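PDB 1V43: sugar-binding transport ATP-binding protein from Pyrococcus horikoshii, which probably binds and hydrolyses ATP as the ATPase subunit of an ABC transporter for sugar uptake. Local coordinates for residues E11-L17 and K29-K35; A213-R217 and V236-T240; H292-E296 and V351-D356. One frame throughout, in Å; residues are numbered along the deposited sequence.

Contact 1: residues E11-L17 and K29-K35; sequences EVKLENL and KLNLTIK
Val-12 faces Ile-34, Leu-14 faces Leu-32 and Leu-17 faces Leu-30, the three hydrogen-bonded pairs of an antiparallel beta hairpin that belongs to the beta subdomain of the ABC ATPase. Each pair is closed by two backbone hydrogen bonds; that from Leu-14 N to Leu-32 O, at 2.8 Å and 172°, is almost linear. Between Leu-14 and Leu-17 the register slips by one. Asn-16 and Leu-17 together oppose Leu-30, while Lys-29 and Leu-30 together oppose Leu-17, giving two G1 beta bulges set against each other. The first residue of each, Asn-16 and Lys-29, has positive phi, and both strands turn a corner there.

The two sides of the hairpin illustrate how one ladder can serve core and solvent at once. On the inner face the six aliphatic residues of the three pairs are buried. Leu-14 carries its CG beside the backbone N (chi1 -54°), which lays CD1 alongside CD2 of Leu-30 at 3.8 Å and near CB of Leu-32 at 4.2 Å. Val-12 and Ile-34 run side by side in the same direction, their CB atoms 3.9 Å apart. Helix 50-58, whose first turn holds the ATP-binding residues Lys-50, Thr-51 and Thr-52, covers the leucines nearer the bulges: Thr-53 meets Leu-14 and Leu-30, and Met-56 meets Leu-17. Leu-40 of strand 39-43 packs against Leu-32 and Ile-34.

The solvent side is polar. At the bulges the side chain of Asn-16 lies alongside the extended methylene chain of Lys-29. Near the other end, CG2 of Thr-33 sits 3.8 Å from OE2 of Glu-11, and that same Glu-11 oxygen receives Lys-13 NZ in a salt bridge of 3.0 Å, approached on the anti side and 21° out of the carboxylate plane.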
loop_
_atom_site.group_PDB
_atom_site.type_symbol
_atom_site.label_atom_id
_atom_site.label_comp_id
_atom_site.label_asym_id
_atom_site.label_seq_id
_atom_site.Cartn_x
_atom_site.Cartn_y
_atom_site.Cartn_z
ATOM N N GLU A 11 30.088 -8.459 -13.407
ATOM C CA GLU A 11 29.263 -9.612 -13.098
ATOM C C GLU A 11 29.634 -10.116 -11.708
ATOM O O GLU A 11 30.813 -10.173 -11.368
ATOM C CB GLU A 11 29.489 -10.731 -14.116
ATOM C CG GLU A 11 28.804 -12.012 -13.727
ATOM C CD GLU A 11 28.902 -13.059 -14.811
ATOM O OE1 GLU A 11 28.357 -12.806 -15.905
ATOM O OE2 GLU A 11 29.524 -14.122 -14.569
ATOM N N VAL A 12 28.626 -10.473 -10.912
ATOM C CA VAL A 12 28.843 -10.978 -9.563
ATOM C C VAL A 12 28.322 -12.408 -9.413
ATOM O O VAL A 12 27.158 -12.698 -9.721
ATOM C CB VAL A 12 28.137 -10.086 -8.510
ATOM C CG1 VAL A 12 28.303 -10.690 -7.120
ATOM C CG2 VAL A 12 28.740 -8.702 -8.530
ATOM N N LYS A 13 29.189 -13.299 -8.944
ATOM C CA LYS A 13 28.813 -14.704 -8.746
ATOM C C LYS A 13 28.846 -15.083 -7.282
ATOM O O LYS A 13 29.832 -14.830 -6.591
ATOM C CB LYS A 13 29.782 -15.654 -9.450
ATOM C CG LYS A 13 29.853 -15.622 -10.953
ATOM C CD LYS A 13 30.923 -16.624 -11.373
ATOM C CE LYS A 13 31.309 -16.507 -12.831
ATOM N NZ LYS A 13 31.873 -15.173 -13.116
ATOM N N LEU A 14 27.773 -15.693 -6.804
ATOM C CA LEU A 14 27.748 -16.165 -5.430
ATOM C C LEU A 14 27.733 -17.693 -5.604
ATOM O O LEU A 14 26.822 -18.232 -6.225
ATOM C CB LEU A 14 26.488 -15.666 -4.711
ATOM C CG LEU A 14 26.189 -14.150 -4.711
ATOM C CD1 LEU A 14 24.925 -13.905 -3.869
ATOM C CD2 LEU A 14 27.357 -13.358 -4.133
ATOM N N GLU A 15 28.745 -18.386 -5.083
ATOM C CA GLU A 15 28.816 -19.846 -5.252
ATOM C C GLU A 15 28.638 -20.612 -3.980
ATOM O O GLU A 15 29.421 -20.445 -3.045
ATOM C CB GLU A 15 30.158 -20.301 -5.813
ATOM C CG GLU A 15 30.602 -19.702 -7.108
ATOM C CD GLU A 15 31.659 -20.574 -7.778
ATOM O OE1 GLU A 15 32.534 -21.137 -7.072
ATOM O OE2 GLU A 15 31.610 -20.690 -9.013
ATOM N N ASN A 16 27.631 -21.476 -3.961
ATOM C CA ASN A 16 27.343 -22.305 -2.797
ATOM C C ASN A 16 27.569 -21.521 -1.523
ATOM O O ASN A 16 28.225 -21.998 -0.598
ATOM C CB ASN A 16 28.236 -23.551 -2.805
ATOM C CG ASN A 16 27.832 -24.564 -1.742
ATOM O OD1 ASN A 16 28.042 -24.355 -0.536
ATOM N ND2 ASN A 16 27.232 -25.661 -2.183
ATOM N N LEU A 17 27.033 -20.305 -1.489
ATOM C CA LEU A 17 27.170 -19.426 -0.334
ATOM C C LEU A 17 26.256 -19.865 0.795
ATOM O O LEU A 17 25.039 -19.982 0.620
ATOM C CB LEU A 17 26.798 -17.981 -0.694
ATOM C CG LEU A 17 27.807 -16.836 -0.749
ATOM C CD1 LEU A 17 27.053 -15.527 -0.489
ATOM C CD2 LEU A 17 28.907 -17.019 0.274
ATOM N N LYS A 29 23.253 -22.482 0.984
ATOM C CA LYS A 29 23.780 -22.806 -0.344
ATOM C C LYS A 29 23.203 -21.977 -1.492
ATOM O O LYS A 29 22.677 -22.506 -2.472
ATOM C CB LYS A 29 23.581 -24.303 -0.642
ATOM C CG LYS A 29 24.409 -25.226 0.248
ATOM C CD LYS A 29 24.329 -26.680 -0.218
ATOM C CE LYS A 29 25.225 -27.587 0.623
ATOM N NZ LYS A 29 25.114 -29.016 0.201
ATOM N N LEU A 30 23.328 -20.665 -1.365
ATOM C CA LEU A 30 22.842 -19.755 -2.378
ATOM C C LEU A 30 23.745 -19.798 -3.614
ATOM O O LEU A 30 24.964 -19.710 -3.513
ATOM C CB LEU A 30 22.799 -18.329 -1.798
ATOM C CG LEU A 30 22.258 -17.199 -2.671
ATOM C CD1 LEU A 30 20.810 -17.466 -3.005
ATOM C CD2 LEU A 30 22.380 -15.868 -1.923
ATOM N N ASN A 31 23.133 -19.958 -4.779
ATOM C CA ASN A 31 23.852 -19.964 -6.036
ATOM C C ASN A 31 23.197 -18.903 -6.907
ATOM O O ASN A 31 22.009 -18.980 -7.234
ATOM C CB ASN A 31 23.802 -21.350 -6.670
ATOM C CG ASN A 31 24.777 -22.312 -6.006
ATOM O OD1 ASN A 31 24.386 -23.188 -5.238
ATOM N ND2 ASN A 31 26.064 -22.125 -6.281
ATOM N N LEU A 32 23.976 -17.890 -7.259
ATOM C CA LEU A 32 23.441 -16.781 -8.024
ATOM C C LEU A 32 24.470 -16.126 -8.928
ATOM O O LEU A 32 25.586 -15.843 -8.501
ATOM C CB LEU A 32 22.933 -15.715 -7.052
ATOM C CG LEU A 32 21.503 -15.207 -7.102
ATOM C CD1 LEU A 32 21.331 -14.056 -6.108
ATOM C CD2 LEU A 32 21.193 -14.757 -8.512
ATOM N N THR A 33 24.079 -15.871 -10.167
ATOM C CA THR A 33 24.944 -15.178 -11.105
ATOM C C THR A 33 24.253 -13.859 -11.453
ATOM O O THR A 33 23.291 -13.831 -12.219
ATOM C CB THR A 33 25.187 -15.998 -12.380
ATOM O OG1 THR A 33 25.830 -17.228 -12.037
ATOM C CG2 THR A 33 26.076 -15.243 -13.329
ATOM N N ILE A 34 24.737 -12.778 -10.847
ATOM C CA ILE A 34 24.208 -11.433 -11.052
ATOM C C ILE A 34 24.880 -10.802 -12.265
ATOM O O ILE A 34 26.069 -10.515 -12.236
ATOM C CB ILE A 34 24.448 -10.598 -9.786
ATOM C CG1 ILE A 34 23.712 -11.280 -8.624
ATOM C CG2 ILE A 34 23.903 -9.203 -9.960
ATOM C CD1 ILE A 34 24.183 -10.903 -7.280
ATOM N N LYS A 35 24.112 -10.575 -13.331
ATOM C CA LYS A 35 24.679 -10.038 -14.568
ATOM C C LYS A 35 25.279 -8.643 -14.477
ATOM O O LYS A 35 24.789 -7.781 -13.739
ATOM C CB LYS A 35 23.644 -10.130 -15.702
ATOM C CG LYS A 35 23.140 -11.579 -15.916
ATOM C CD LYS A 35 22.128 -11.720 -17.047
ATOM C CE LYS A 35 21.460 -13.106 -17.015
ATOM N NZ LYS A 35 20.490 -13.301 -18.136
#

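Contact 2: residues A213-R217 and V236-T240; sequences AVMNR and VFVAT
Asn-216 lays its side chain over one face of the Phe-237 ring, the two flat groups stacked with their planes 25° apart. Asn-216 CB makes a CH-pi contact, 3.9 Å from the centroid of the Phe-237 ring and 19° off the normal. Further out, the carboxamide leans toward the rim, where Asn-216 OD1 lies 3.4 Å from Phe-237 CZ. A second residue of the strand meets the ring at its edge: Val-214 CG1 is 4.2 Å from Phe-237 CE2, and the same methyl reaches Val-238 CG2 at 4.0 Å. No hydrogen bond links strand and helix here.

Behind this first shell, Phe-237 holds its CG opposite the backbone N (chi1 -170°), which carries the ring from the helix to the strand. Phe-241, one turn on, brings its ring against that of Phe-237, and Leu-221 of the neighbouring strand touches both Phe-237 and Asn-216. With an alanine in place of Phe-237, the Asn-216 amide would probably lose the surface it stacks on and be freer to turn, and Val-214 CG1 would lose its neighbour at the ring edge.

Met-215 points the opposite way and touches Cys-48, an ATP-binding residue, while the helix places Val-236 and Ala-239 against Phe-363. Strand 211-216 belongs to the mixed sheet of a P-loop NTPase fold, and helix 236-241 packs on it where the ATPase region meets the C-terminal OB-type region.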
loop_
_atom_site.group_PDB
_atom_site.type_symbol
_atom_site.label_atom_id
_atom_site.label_comp_id
_atom_site.label_asym_id
_atom_site.label_seq_id
_atom_site.Cartn_x
_atom_site.Cartn_y
_atom_site.Cartn_z
ATOM N N ALA A 213 14.968 -11.805 -7.121
ATOM C CA ALA A 213 15.319 -13.084 -6.530
ATOM C C ALA A 213 14.519 -13.191 -5.230
ATOM O O ALA A 213 14.826 -12.514 -4.254
ATOM C CB ALA A 213 16.810 -13.130 -6.234
ATOM N N VAL A 214 13.494 -14.032 -5.227
ATOM C CA VAL A 214 12.651 -14.212 -4.052
ATOM C C VAL A 214 13.318 -15.199 -3.087
ATOM O O VAL A 214 13.753 -16.279 -3.483
ATOM C CB VAL A 214 11.272 -14.757 -4.458
ATOM C CG1 VAL A 214 10.315 -14.730 -3.273
ATOM C CG2 VAL A 214 10.733 -13.958 -5.621
ATOM N N MET A 215 13.398 -14.815 -1.822
ATOM C CA MET A 215 14.020 -15.650 -0.807
ATOM C C MET A 215 13.090 -15.897 0.368
ATOM O O MET A 215 12.261 -15.060 0.699
ATOM C CB MET A 215 15.311 -14.995 -0.301
ATOM C CG MET A 215 16.440 -14.948 -1.316
ATOM S SD MET A 215 17.916 -14.164 -0.624
ATOM C CE MET A 215 18.532 -15.526 0.455
ATOM N N ASN A 216 13.245 -17.060 0.992
ATOM C CA ASN A 216 12.454 -17.462 2.151
ATOM C C ASN A 216 13.277 -18.501 2.918
ATOM O O ASN A 216 13.778 -19.459 2.324
ATOM C CB ASN A 216 11.117 -18.078 1.712
ATOM C CG ASN A 216 10.241 -18.482 2.894
ATOM O OD1 ASN A 216 9.860 -17.647 3.711
ATOM N ND2 ASN A 216 9.924 -19.767 2.985
ATOM N N ARG A 217 13.430 -18.293 4.222
ATOM C CA ARG A 217 14.193 -19.200 5.082
ATOM C C ARG A 217 15.572 -19.564 4.523
ATOM O O ARG A 217 15.929 -20.734 4.437
ATOM C CB ARG A 217 13.387 -20.478 5.357
ATOM C CG ARG A 217 12.109 -20.206 6.141
ATOM C CD ARG A 217 11.436 -21.466 6.668
ATOM N NE ARG A 217 10.553 -22.099 5.693
ATOM C CZ ARG A 217 9.550 -22.912 6.019
ATOM N NH1 ARG A 217 9.308 -23.184 7.295
ATOM N NH2 ARG A 217 8.787 -23.446 5.075
ATOM N N VAL A 236 3.837 -21.718 -4.460
ATOM C CA VAL A 236 2.816 -20.981 -3.723
ATOM C C VAL A 236 3.429 -19.752 -3.045
ATOM O O VAL A 236 2.885 -18.648 -3.145
ATOM C CB VAL A 236 2.146 -21.864 -2.645
ATOM C CG1 VAL A 236 1.175 -21.033 -1.818
ATOM C CG2 VAL A 236 1.408 -23.020 -3.309
ATOM N N PHE A 237 4.567 -19.936 -2.372
ATOM C CA PHE A 237 5.202 -18.817 -1.692
ATOM C C PHE A 237 5.458 -17.613 -2.605
ATOM O O PHE A 237 5.126 -16.484 -2.241
ATOM C CB PHE A 237 6.520 -19.216 -1.019
ATOM C CG PHE A 237 7.059 -18.140 -0.121
ATOM C CD1 PHE A 237 6.584 -17.999 1.176
ATOM C CD2 PHE A 237 7.952 -17.194 -0.609
ATOM C CE1 PHE A 237 6.983 -16.934 1.973
ATOM C CE2 PHE A 237 8.357 -16.125 0.181
ATOM C CZ PHE A 237 7.869 -15.995 1.476
ATOM N N VAL A 238 6.055 -17.850 -3.773
ATOM C CA VAL A 238 6.325 -16.768 -4.718
ATOM C C VAL A 238 4.999 -16.221 -5.273
ATOM O O VAL A 238 4.824 -15.011 -5.422
ATOM C CB VAL A 238 7.211 -17.249 -5.923
ATOM C CG1 VAL A 238 7.362 -16.128 -6.922
ATOM C CG2 VAL A 238 8.621 -17.692 -5.434
ATOM N N ALA A 239 4.068 -17.119 -5.579
ATOM C CA ALA A 239 2.785 -16.707 -6.126
ATOM C C ALA A 239 2.054 -15.742 -5.202
ATOM O O ALA A 239 1.392 -14.825 -5.671
ATOM C CB ALA A 239 1.899 -17.923 -6.392
ATOM N N THR A 240 2.188 -15.940 -3.892
ATOM C CA THR A 240 1.483 -15.093 -2.934
ATOM C C THR A 240 2.295 -13.966 -2.311
ATOM O O THR A 240 1.760 -13.196 -1.517
ATOM C CB THR A 240 0.864 -15.945 -1.789
ATOM O OG1 THR A 240 1.909 -16.608 -1.067
ATOM C CG2 THR A 240 -0.096 -16.996 -2.350
#

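Contact 3: residues H292-E296 and V351-D356; sequences HMTVE and VKVIMD
Met-293 to Val-295 runs antiparallel to Val-351 to Asp-356, the strand axes 4.5 Å apart at closest and at 153°, with Thr-294 and Ile-354 as the central hydrogen-bonded pair and with bonds from Asp-356 N to His-292 O and from Glu-296 N to Lys-352 O extending the ladder at either end.

On the face shared by Thr-294 and Ile-354, the threonine methyl does the touching. OG1 is anti to the backbone N (chi1 -166°), which leaves Thr-294 CG2 in the crowded position between N and the carbonyl carbon, 3.5 Å from Ile-354 CB. Ile-354 then stretches CD1 past the end of the neighbouring strand to Glu-296 CA, at 4.0 Å. Beneath these side chains Thr-294 N gives to Ile-354 O at 2.9 Å, and the return bond from Ile-354 N reaches Thr-294 O from above the carbonyl plane rather than along a lone pair. Met-304, from a loop, lies against both Thr-294 and Ile-354.

Strand 293-295 is an edge strand, within this chain, of an antiparallel five-stranded sheet in the region assigned to the TOBE domain, of OB-fold type. The face of Met-293, Val-295, Val-353 and Met-355 is apolar and largely buried: Val-295 sets CG1 against Val-351 CB at 3.9 Å, the two side chains crossing at about a right angle, while Met-293 and Met-355 lie side by side. Phe-330 meets Met-293 and Val-353, and Ile-288 meets both methionines.

Charge appears at the margins. Asp-356 turns its OD1 to the backbone N of Asp-358. Glu-296 and Lys-352, both extended, run alongside each other, with Glu-296 CB 3.5 Å from Lys-352 CB. They end in a salt bridge, in which Lys-352 NZ meets Glu-296 OE2 on its syn side at 3.0 Å and reaches Glu-296 OE1 through a weak bond of 3.4 Å.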
loop_
_atom_site.group_PDB
_atom_site.type_symbol
_atom_site.label_atom_id
_atom_site.label_comp_id
_atom_site.label_asym_id
_atom_site.label_seq_id
_atom_site.Cartn_x
_atom_site.Cartn_y
_atom_site.Cartn_z
ATOM N N HIS A 292 -7.440 -11.355 -12.037
ATOM C CA HIS A 292 -7.602 -12.204 -13.211
ATOM C C HIS A 292 -8.997 -12.796 -13.265
ATOM O O HIS A 292 -9.254 -13.775 -13.962
ATOM C CB HIS A 292 -6.536 -13.310 -13.265
ATOM C CG HIS A 292 -5.152 -12.790 -13.514
ATOM N ND1 HIS A 292 -4.920 -11.598 -14.165
ATOM C CD2 HIS A 292 -3.936 -13.265 -13.152
ATOM C CE1 HIS A 292 -3.623 -11.353 -14.184
ATOM N NE2 HIS A 292 -3.002 -12.349 -13.576
ATOM N N MET A 293 -9.895 -12.171 -12.521
ATOM C CA MET A 293 -11.293 -12.566 -12.470
ATOM C C MET A 293 -12.083 -11.293 -12.684
ATOM O O MET A 293 -11.536 -10.189 -12.618
ATOM C CB MET A 293 -11.647 -13.146 -11.101
ATOM C CG MET A 293 -10.950 -14.457 -10.759
ATOM S SD MET A 293 -11.084 -14.852 -9.001
ATOM C CE MET A 293 -12.601 -15.358 -8.969
ATOM N N THR A 294 -13.374 -11.444 -12.939
ATOM C CA THR A 294 -14.241 -10.295 -13.134
ATOM C C THR A 294 -15.654 -10.719 -12.750
ATOM O O THR A 294 -15.862 -11.840 -12.287
ATOM C CB THR A 294 -14.201 -9.817 -14.595
ATOM O OG1 THR A 294 -14.803 -8.518 -14.685
ATOM C CG2 THR A 294 -14.944 -10.794 -15.512
ATOM N N VAL A 295 -16.615 -9.820 -12.915
ATOM C CA VAL A 295 -18.011 -10.120 -12.592
ATOM C C VAL A 295 -18.870 -9.904 -13.838
ATOM O O VAL A 295 -18.633 -8.970 -14.595
ATOM C CB VAL A 295 -18.550 -9.188 -11.475
ATOM C CG1 VAL A 295 -20.052 -9.305 -11.390
ATOM C CG2 VAL A 295 -17.938 -9.545 -10.134
ATOM N N GLU A 296 -19.865 -10.759 -14.048
ATOM C CA GLU A 296 -20.743 -10.616 -15.206
ATOM C C GLU A 296 -21.375 -9.231 -15.257
ATOM O O GLU A 296 -21.771 -8.680 -14.223
ATOM C CB GLU A 296 -21.874 -11.644 -15.173
ATOM C CG GLU A 296 -22.933 -11.376 -16.250
ATOM C CD GLU A 296 -24.144 -12.286 -16.143
ATOM O OE1 GLU A 296 -24.900 -12.162 -15.131
ATOM O OE2 GLU A 296 -24.341 -13.120 -17.079
ATOM N N VAL A 351 -23.407 -12.694 -7.504
ATOM C CA VAL A 351 -22.679 -12.280 -8.703
ATOM C C VAL A 351 -22.136 -13.477 -9.475
ATOM O O VAL A 351 -21.856 -14.519 -8.892
ATOM C CB VAL A 351 -21.479 -11.355 -8.346
ATOM C CG1 VAL A 351 -21.976 -10.090 -7.676
ATOM C CG2 VAL A 351 -20.497 -12.086 -7.426
ATOM N N LYS A 352 -22.015 -13.333 -10.792
ATOM C CA LYS A 352 -21.461 -14.396 -11.618
ATOM C C LYS A 352 -19.988 -14.067 -11.748
ATOM O O LYS A 352 -19.615 -13.170 -12.494
ATOM C CB LYS A 352 -22.084 -14.417 -13.019
ATOM C CG LYS A 352 -23.399 -15.159 -13.135
ATOM C CD LYS A 352 -23.975 -15.036 -14.552
ATOM C CE LYS A 352 -25.411 -15.560 -14.627
ATOM N NZ LYS A 352 -26.070 -15.225 -15.927
ATOM N N VAL A 353 -19.153 -14.785 -11.014
ATOM C CA VAL A 353 -17.726 -14.546 -11.072
ATOM C C VAL A 353 -17.143 -15.252 -12.291
ATOM O O VAL A 353 -17.356 -16.446 -12.496
ATOM C CB VAL A 353 -17.034 -15.058 -9.806
ATOM C CG1 VAL A 353 -15.541 -14.830 -9.921
ATOM C CG2 VAL A 353 -17.592 -14.339 -8.573
ATOM N N ILE A 354 -16.405 -14.500 -13.100
ATOM C CA ILE A 354 -15.787 -15.043 -14.302
ATOM C C ILE A 354 -14.271 -15.142 -14.146
ATOM O O ILE A 354 -13.597 -14.122 -13.998
ATOM C CB ILE A 354 -16.084 -14.151 -15.526
ATOM C CG1 ILE A 354 -17.565 -13.777 -15.558
ATOM C CG2 ILE A 354 -15.726 -14.891 -16.803
ATOM C CD1 ILE A 354 -17.958 -12.944 -16.767
ATOM N N MET A 355 -13.749 -16.368 -14.184
ATOM C CA MET A 355 -12.315 -16.626 -14.067
ATOM C C MET A 355 -11.633 -16.759 -15.438
ATOM O O MET A 355 -12.167 -17.406 -16.358
ATOM C CB MET A 355 -12.053 -17.928 -13.293
ATOM C CG MET A 355 -12.804 -18.083 -11.984
ATOM S SD MET A 355 -12.182 -19.482 -11.008
ATOM C CE MET A 355 -11.593 -20.578 -12.313
ATOM N N ASP A 356 -10.451 -16.160 -15.569
ATOM C CA ASP A 356 -9.690 -16.260 -16.812
ATOM C C ASP A 356 -8.862 -17.539 -16.722
ATOM O O ASP A 356 -7.828 -17.579 -16.048
ATOM C CB ASP A 356 -8.745 -15.064 -16.996
ATOM C CG ASP A 356 -8.064 -15.060 -18.370
ATOM O OD1 ASP A 356 -7.891 -16.146 -18.976
ATOM O OD2 ASP A 356 -7.689 -13.971 -18.843
#

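Overall arrangement
The three contacts lie in two regions of one chain, the ATPase part and the OB-type part. Contacts 1 and 3 are antiparallel strand pairs, partly buried, each with an apolar inner face and a salt bridge at the margin; that of contact 1 lies within one segment, whereas that of contact 3 joins the two segments. Contact 2 is buried and joins helix to strand mainly through side chains, without a hydrogen bond. Contacts 1 and 2 share the ATPase region, with centres about 18 Å apart, and strand 219-224 touches residues of both. Contact 3, about 42 Å from contact 1 between centres, lies on the other side of the chain's centre; contact 2 lies between in chain order.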